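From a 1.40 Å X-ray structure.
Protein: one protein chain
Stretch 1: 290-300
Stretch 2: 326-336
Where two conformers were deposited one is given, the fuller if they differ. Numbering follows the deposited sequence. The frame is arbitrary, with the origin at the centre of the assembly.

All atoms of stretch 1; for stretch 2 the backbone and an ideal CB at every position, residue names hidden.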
ATOM      1  N   ALA A 290      -4.691   6.176  -3.306  1.00  7.17           N
ATOM      2  CA  ALA A 290      -6.052   6.705  -3.294  1.00  7.93           C
ATOM      3  C   ALA A 290      -7.104   5.612  -3.248  1.00  7.37           C
ATOM      4  O   ALA A 290      -8.096   5.745  -2.513  1.00  8.04           O
ATOM      5  CB  ALA A 290      -6.274   7.589  -4.485  1.00  9.30           C
ATOM      6  N   VAL A 291      -6.908   4.514  -3.975  1.00  7.27           N
ATOM      7  CA  VAL A 291      -7.827   3.402  -3.927  1.00  7.48           C
ATOM      8  C   VAL A 291      -7.895   2.835  -2.536  1.00  7.16           C
ATOM      9  O   VAL A 291      -8.990   2.486  -2.041  1.00  8.16           O
ATOM     10  CB  VAL A 291      -7.387   2.309  -4.904  1.00  8.20           C
ATOM     11  CG1 VAL A 291      -8.217   1.045  -4.756  1.00  9.19           C
ATOM     12  CG2 VAL A 291      -7.480   2.786  -6.346  1.00  9.11           C
ATOM     13  N   GLN A 292      -6.760   2.650  -1.884  1.00  6.54           N
ATOM     14  CA  GLN A 292      -6.698   2.084  -0.564  1.00  7.00           C
ATOM     15  C   GLN A 292      -7.414   2.967   0.456  1.00  7.89           C
ATOM     16  O   GLN A 292      -8.056   2.446   1.375  1.00  8.93           O
ATOM     17  CB  GLN A 292      -5.244   1.805  -0.149  1.00  7.62           C
ATOM     18  CG  GLN A 292      -4.626   0.681  -0.979  1.00  7.12           C
ATOM     19  CD  GLN A 292      -3.114   0.552  -0.887  1.00  7.14           C
ATOM     20  OE1 GLN A 292      -2.557  -0.382  -1.420  1.00  6.87           O
ATOM     21  NE2 GLN A 292      -2.457   1.481  -0.209  1.00  6.86           N
ATOM     22  N   GLY A 293      -7.341   4.269   0.308  1.00  7.89           N
ATOM     23  CA  GLY A 293      -8.083   5.201   1.161  1.00  7.49           C
ATOM     24  C   GLY A 293      -9.561   5.149   0.902  1.00  8.04           C
ATOM     25  O   GLY A 293     -10.375   5.138   1.844  1.00  8.30           O
ATOM     26  N   TRP A 294      -9.950   5.150  -0.344  1.00  8.56           N
ATOM     27  CA  TRP A 294     -11.347   4.992  -0.702  1.00  9.34           C
ATOM     28  C   TRP A 294     -11.938   3.734  -0.095  1.00  9.84           C
ATOM     29  O   TRP A 294     -13.062   3.743   0.468  1.00  9.99           O
ATOM     30  CB  TRP A 294     -11.417   4.943  -2.222  1.00  9.44           C
ATOM     31  CG  TRP A 294     -12.763   4.674  -2.850  1.00  9.46           C
ATOM     32  CD1 TRP A 294     -13.249   3.453  -3.214  1.00 10.71           C
ATOM     33  CD2 TRP A 294     -13.721   5.640  -3.318  1.00 11.38           C
ATOM     34  NE1 TRP A 294     -14.454   3.601  -3.838  1.00 11.22           N
ATOM     35  CE2 TRP A 294     -14.772   4.927  -3.931  1.00 12.29           C
ATOM     36  CE3 TRP A 294     -13.800   7.027  -3.257  1.00 11.44           C
ATOM     37  CZ2 TRP A 294     -15.907   5.553  -4.474  1.00 13.04           C
ATOM     38  CZ3 TRP A 294     -14.903   7.654  -3.841  1.00 12.18           C
ATOM     39  CH2 TRP A 294     -15.938   6.922  -4.440  1.00 13.31           C
ATOM     40  N   ASP A 295     -11.223   2.633  -0.187  1.00  8.98           N
ATOM     41  CA  ASP A 295     -11.729   1.385   0.341  1.00  9.92           C
ATOM     42  C   ASP A 295     -11.712   1.320   1.847  1.00 10.28           C
ATOM     43  O   ASP A 295     -12.535   0.586   2.436  1.00 10.34           O
ATOM     44  CB  ASP A 295     -10.984   0.189  -0.257  1.00  8.96           C
ATOM     45  CG  ASP A 295     -11.340  -0.037  -1.727  1.00 10.32           C
ATOM     46  OD1 ASP A 295     -12.470   0.319  -2.151  1.00 11.02           O
ATOM     47  OD2 ASP A 295     -10.508  -0.613  -2.469  1.00  9.93           O
ATOM     48  N   ALA A 296     -10.823   2.041   2.496  1.00  9.67           N
ATOM     49  CA  ALA A 296     -10.918   2.213   3.947  1.00  9.53           C
ATOM     50  C   ALA A 296     -12.241   2.887   4.255  1.00 10.45           C
ATOM     51  O   ALA A 296     -12.911   2.475   5.219  1.00 10.85           O
ATOM     52  CB  ALA A 296      -9.750   3.021   4.473  1.00  9.86           C
ATOM     53  N   GLY A 297     -12.654   3.863   3.453  1.00 10.26           N
ATOM     54  CA  GLY A 297     -13.966   4.500   3.606  1.00 10.62           C
ATOM     55  C   GLY A 297     -15.074   3.506   3.398  1.00 10.81           C
ATOM     56  O   GLY A 297     -15.999   3.460   4.228  1.00 12.41           O
ATOM     57  N   GLN A 298     -15.022   2.677   2.367  1.00 11.51           N
ATOM     58  CA  GLN A 298     -16.075   1.673   2.193  1.00 12.57           C
ATOM     59  C   GLN A 298     -16.136   0.666   3.334  1.00 12.22           C
ATOM     60  O   GLN A 298     -17.243   0.224   3.758  1.00 13.04           O
ATOM     61  CB  GLN A 298     -15.878   0.924   0.883  1.00 13.38           C
ATOM     62  CG  GLN A 298     -15.838   1.786  -0.359  1.00 14.16           C
ATOM     63  CD  GLN A 298     -16.282   0.993  -1.575  1.00 15.27           C
ATOM     64  OE1 GLN A 298     -17.485   0.788  -1.804  1.00 17.74           O
ATOM     65  NE2 GLN A 298     -15.332   0.562  -2.375  1.00 15.37           N
ATOM     66  N   LEU A 299     -14.996   0.238   3.842  1.00 11.34           N
ATOM     67  CA  LEU A 299     -14.968  -0.730   4.916  1.00 10.84           C
ATOM     68  C   LEU A 299     -15.550  -0.112   6.189  1.00 11.99           C
ATOM     69  O   LEU A 299     -16.361  -0.749   6.898  1.00 13.66           O
ATOM     70  CB  LEU A 299     -13.528  -1.182   5.138  1.00 11.75           C
ATOM     71  CG  LEU A 299     -13.345  -2.300   6.154  1.00 12.54           C
ATOM     72  CD1 LEU A 299     -14.086  -3.580   5.728  1.00 13.43           C
ATOM     73  CD2 LEU A 299     -11.869  -2.578   6.422  1.00 13.51           C
ATOM     74  N   LEU A 300     -15.149   1.112   6.521  1.00 11.50           N
ATOM     75  CA  LEU A 300     -15.712   1.789   7.667  1.00 12.09           C
ATOM     76  C   LEU A 300     -17.180   1.984   7.490  1.00 13.51           C
ATOM     77  O   LEU A 300     -17.940   1.793   8.471  1.00 14.43           O
ATOM     78  CB  LEU A 300     -14.993   3.126   7.879  1.00 13.27           C
ATOM     79  CG  LEU A 300     -15.454   3.904   9.127  1.00 15.20           C
ATOM     80  CD1 LEU A 300     -15.336   3.055  10.382  1.00 16.34           C
ATOM     81  CD2 LEU A 300     -14.651   5.183   9.278  1.00 15.92           C
ATOM     82  N   UNK A 326     -17.501  -5.762  -0.786  1.00 24.90           N
ATOM     83  CA  UNK A 326     -18.044  -4.669  -1.567  1.00 22.79           C
ATOM     84  C   UNK A 326     -17.192  -4.586  -2.813  1.00 22.66           C
ATOM     85  O   UNK A 326     -16.117  -5.207  -2.933  1.00 21.47           O
ATOM     86  CB  UNK A 326     -18.057  -3.350  -0.791  1.00 22.79           C
ATOM     87  N   UNK A 327     -17.692  -3.843  -3.773  1.00 21.35           N
ATOM     88  CA  UNK A 327     -16.919  -3.613  -4.972  1.00 20.33           C
ATOM     89  C   UNK A 327     -15.928  -2.482  -4.722  1.00 17.46           C
ATOM     90  O   UNK A 327     -16.275  -1.368  -4.295  1.00 19.09           O
ATOM     91  CB  UNK A 327     -17.833  -3.291  -6.156  1.00 20.33           C
ATOM     92  N   UNK A 328     -14.671  -2.792  -5.008  1.00 15.78           N
ATOM     93  CA  UNK A 328     -13.581  -1.831  -4.983  1.00 13.73           C
ATOM     94  C   UNK A 328     -13.262  -1.423  -6.409  1.00 11.84           C
ATOM     95  O   UNK A 328     -13.481  -2.191  -7.319  1.00 14.66           O
ATOM     96  CB  UNK A 328     -12.346  -2.408  -4.288  1.00 13.73           C
ATOM     97  N   UNK A 329     -12.603  -0.275  -6.602  1.00 11.72           N
ATOM     98  CA  UNK A 329     -11.977   0.021  -7.877  1.00 10.78           C
ATOM     99  C   UNK A 329     -11.077  -1.130  -8.354  1.00 10.61           C
ATOM    100  O   UNK A 329     -10.885  -1.311  -9.556  1.00 11.74           O
ATOM    101  CB  UNK A 329     -11.166   1.314  -7.768  1.00 10.78           C
ATOM    102  N   UNK A 330     -10.528  -1.938  -7.453  0.50 10.85           N
ATOM    103  CA  UNK A 330      -9.717  -3.116  -7.845  0.50 11.82           C
ATOM    104  C   UNK A 330     -10.543  -4.218  -8.487  0.50 13.55           C
ATOM    105  O   UNK A 330     -10.214  -4.953  -9.423  0.50 13.96           O
ATOM    106  CB  UNK A 330      -8.993  -3.686  -6.623  0.50 11.82           C
ATOM    107  N   UNK A 331     -11.659  -4.381  -7.894  1.00 16.81           N
ATOM    108  CA  UNK A 331     -12.419  -5.620  -8.121  1.00 19.76           C
ATOM    109  C   UNK A 331     -13.219  -5.924  -6.860  1.00 19.83           C
ATOM    110  O   UNK A 331     -13.344  -5.044  -6.008  1.00 19.10           O
ATOM    111  CB  UNK A 331     -11.496  -6.787  -8.478  1.00 19.76           C
ATOM    112  N   UNK A 332     -13.771  -7.157  -6.712  1.00 22.00           N
ATOM    113  CA  UNK A 332     -14.435  -7.467  -5.444  1.00 21.48           C
ATOM    114  C   UNK A 332     -13.449  -7.426  -4.277  1.00 21.59           C
ATOM    115  O   UNK A 332     -12.361  -7.965  -4.363  1.00 20.69           O
ATOM    116  CB  UNK A 332     -15.102  -8.842  -5.517  1.00 21.48           C
ATOM    117  N   UNK A 333     -13.838  -6.754  -3.212  1.00 18.60           N
ATOM    118  CA  UNK A 333     -12.977  -6.644  -2.075  1.00 17.81           C
ATOM    119  C   UNK A 333     -13.465  -7.638  -1.050  1.00 15.50           C
ATOM    120  O   UNK A 333     -14.642  -7.697  -0.757  1.00 17.44           O
ATOM    121  CB  UNK A 333     -12.949  -5.218  -1.520  1.00 17.81           C
ATOM    122  N   UNK A 334     -12.531  -8.379  -0.460  1.00 14.79           N
ATOM    123  CA  UNK A 334     -12.835  -9.260   0.685  1.00 13.22           C
ATOM    124  C   UNK A 334     -11.591  -9.506   1.526  1.00 11.17           C
ATOM    125  O   UNK A 334     -10.447  -9.332   1.084  1.00 11.93           O
ATOM    126  CB  UNK A 334     -13.407 -10.594   0.203  1.00 13.22           C
ATOM    127  N   UNK A 335     -11.809  -9.834   2.776  1.00 12.15           N
ATOM    128  CA  UNK A 335     -10.748 -10.015   3.730  1.00 10.71           C
ATOM    129  C   UNK A 335     -10.542 -11.477   4.084  1.00 11.99           C
ATOM    130  O   UNK A 335     -11.512 -12.258   4.175  1.00 14.82           O
ATOM    131  CB  UNK A 335     -11.039  -9.203   4.994  1.00 10.71           C
ATOM    132  N   UNK A 336      -9.295 -11.852   4.332  1.00 11.43           N
ATOM    133  CA  UNK A 336      -8.993 -13.166   4.864  1.00 11.78           C
ATOM    134  C   UNK A 336      -9.386 -13.216   6.330  1.00 11.88           C
ATOM    135  O   UNK A 336      -9.755 -12.200   6.913  1.00 11.62           O
ATOM    136  CB  UNK A 336      -7.511 -13.503   4.684  1.00 11.78           C
TER

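Stretch 1 is one continuous helix, and stretch 2 opens as a strand running nearly antiparallel to it, at 167°, with the axes 9.5 Å apart at their closest. The helix offers Val291, Trp294, Asp295, Gln298 and Leu299 to this neighbour, a mixture of apolar surface, one carboxylate and one amide.

Position 326 has extended backbone angles, and its CA-to-CB bond points toward the helix, with the ideal CB 4.3 Å from Gln298 OE1. There is room beyond it along Gln298, Asp295 and Leu299, so a large side chain, aromatic or long aliphatic, would suit. In Phe326 the ring face takes Gln298 CB, 3.7 Å from the centroid, in a CH-pi contact, while Leu299 CD1 packs 4.1 Å from Phe326 CE2.

At 327 the strand's alternation turns CB away from the helix, with nothing of stretch 1 within 5.5 Å, and many residues would serve. Ala327 is found, and its backbone does the work: Gln298 NE2 donates to Ala327 O at 2.9 Å. A water lies within hydrogen-bonding distance of both residues, 2.6 Å from Gln298 OE1 and 3.0 Å from Ala327 O.

At 328 CB points sideways, yet its ideal position is a tight 3.1 Å from Asp295 OD2. A small donor fits this carboxylate best, serine or perhaps threonine. Ser328 gives a very short hydrogen bond, OG to Asp295 OD2 at 2.5 Å, and Ser328 OG also accepts from the backbone N of 330 at 2.9 Å.

Position 329, with phi near -51°, points toward Val291 and the Trp294 ring. A compact apolar residue is expected, and the phi value admits proline. Pro329 uses its ring as a packing surface: CB lies 4.1 Å from Val291 CG1, and CD 3.7 Å from Trp294 CD1.

The CB at 330 points sideways, 5.4 Å from Asp295 OD2. A long basic side chain could reach the acid, whereas a short one would leave the charge unanswered. Arg330 bends through chi3 of -88° to bring its end nearer the helix. Its NH2 forms a salt bridge with Asp295 OD2 at 2.7 Å, nearly straight at 170°, and NE adds a weak hydrogen bond to the same OD2 at 3.3 Å. Gln292 CG lies over one face of the guanidinium.

At 331, phi/psi of 150/-166 would jam a CB against the preceding carbonyl oxygen, which calls for glycine, and Gly331 it is. Position 332 is out of reach; its phi of -63° allows proline among many others, and Pro332 occupies it.

Position 333 faces the helix, its ideal CB 5.3 Å from Asp295 OD2, so a bulky residue could fill the gap. Phe333 CD2 comes to 4.4 Å from Asp295 OD2.

Position 334 is unconstrained by stretch 1 and carries Lys334. At 335 CB points toward the helix from farther off, suiting a long apolar chain; Leu335 CD1 reaches 4.4 Å from Leu299 CD1. Position 336 lies beyond reach and holds Ser336.

Stretch 2 (326-336) FASPRGPFKLS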
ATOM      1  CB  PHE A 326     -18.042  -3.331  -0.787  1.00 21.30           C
ATOM      2  CG  PHE A 326     -16.732  -3.006  -0.119  1.00 18.70           C
ATOM      3  CD1 PHE A 326     -15.676  -2.495  -0.832  1.00 17.85           C
ATOM      4  CD2 PHE A 326     -16.564  -3.243   1.237  1.00 18.75           C
ATOM      5  CE1 PHE A 326     -14.453  -2.203  -0.187  1.00 17.14           C
ATOM      6  CE2 PHE A 326     -15.372  -2.981   1.862  1.00 18.00           C
ATOM      7  CZ  PHE A 326     -14.311  -2.443   1.147  1.00 17.66           C
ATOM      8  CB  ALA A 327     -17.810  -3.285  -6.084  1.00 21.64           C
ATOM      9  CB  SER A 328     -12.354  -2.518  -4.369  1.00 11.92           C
ATOM     10  OG  SER A 328     -11.150  -1.748  -4.593  1.00 10.98           O
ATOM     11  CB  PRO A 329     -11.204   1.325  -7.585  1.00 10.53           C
ATOM     12  CG  PRO A 329     -12.075   2.015  -6.589  1.00 11.41           C
ATOM     13  CD  PRO A 329     -12.500   0.857  -5.673  1.00 11.35           C
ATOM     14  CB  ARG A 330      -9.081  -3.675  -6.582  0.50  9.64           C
ATOM     15  CG  ARG A 330      -8.009  -2.704  -6.132  0.50  6.10           C
ATOM     16  CD  ARG A 330      -7.340  -3.077  -4.821  0.50  7.32           C
ATOM     17  NE  ARG A 330      -8.078  -2.511  -3.691  0.50  7.29           N
ATOM     18  CZ  ARG A 330      -7.680  -2.565  -2.429  0.50  9.03           C
ATOM     19  NH1 ARG A 330      -6.579  -3.209  -2.099  0.50  8.47           N
ATOM     20  NH2 ARG A 330      -8.380  -1.924  -1.503  0.50 10.09           N
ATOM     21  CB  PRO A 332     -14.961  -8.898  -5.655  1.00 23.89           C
ATOM     22  CG  PRO A 332     -15.059  -9.079  -7.136  1.00 25.86           C
ATOM     23  CD  PRO A 332     -13.928  -8.257  -7.693  1.00 24.96           C
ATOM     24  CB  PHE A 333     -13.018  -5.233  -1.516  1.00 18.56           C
ATOM     25  CG  PHE A 333     -12.059  -5.009  -0.367  1.00 17.62           C
ATOM     26  CD1 PHE A 333     -12.483  -5.281   0.916  1.00 17.58           C
ATOM     27  CD2 PHE A 333     -10.770  -4.528  -0.559  1.00 18.13           C
ATOM     28  CE1 PHE A 333     -11.657  -5.105   1.996  1.00 16.34           C
ATOM     29  CE2 PHE A 333      -9.915  -4.360   0.518  1.00 16.25           C
ATOM     30  CZ  PHE A 333     -10.368  -4.620   1.812  1.00 15.44           C
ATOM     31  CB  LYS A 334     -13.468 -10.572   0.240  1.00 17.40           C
ATOM     32  CG  LYS A 334     -12.508 -11.517  -0.419  1.00 21.09           C
ATOM     33  CD  LYS A 334     -13.219 -12.707  -1.092  1.00 24.47           C
ATOM     34  CE  LYS A 334     -12.254 -13.396  -2.014  1.00 27.40           C
ATOM     35  NZ  LYS A 334     -12.946 -14.547  -2.683  1.00 29.44           N
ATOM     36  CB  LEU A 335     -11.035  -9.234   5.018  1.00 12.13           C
ATOM     37  CG  LEU A 335     -11.102  -7.724   4.877  1.00 12.76           C
ATOM     38  CD1 LEU A 335     -11.539  -7.117   6.166  1.00 15.09           C
ATOM     39  CD2 LEU A 335      -9.755  -7.112   4.459  1.00 13.80           C
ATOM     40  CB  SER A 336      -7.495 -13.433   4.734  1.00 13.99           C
ATOM     41  OG  SER A 336      -6.794 -12.569   5.646  1.00 13.44           O
TER
HETATM   42  O   HOH W   1     -18.676   0.334  -4.088  1.00 38.04           O
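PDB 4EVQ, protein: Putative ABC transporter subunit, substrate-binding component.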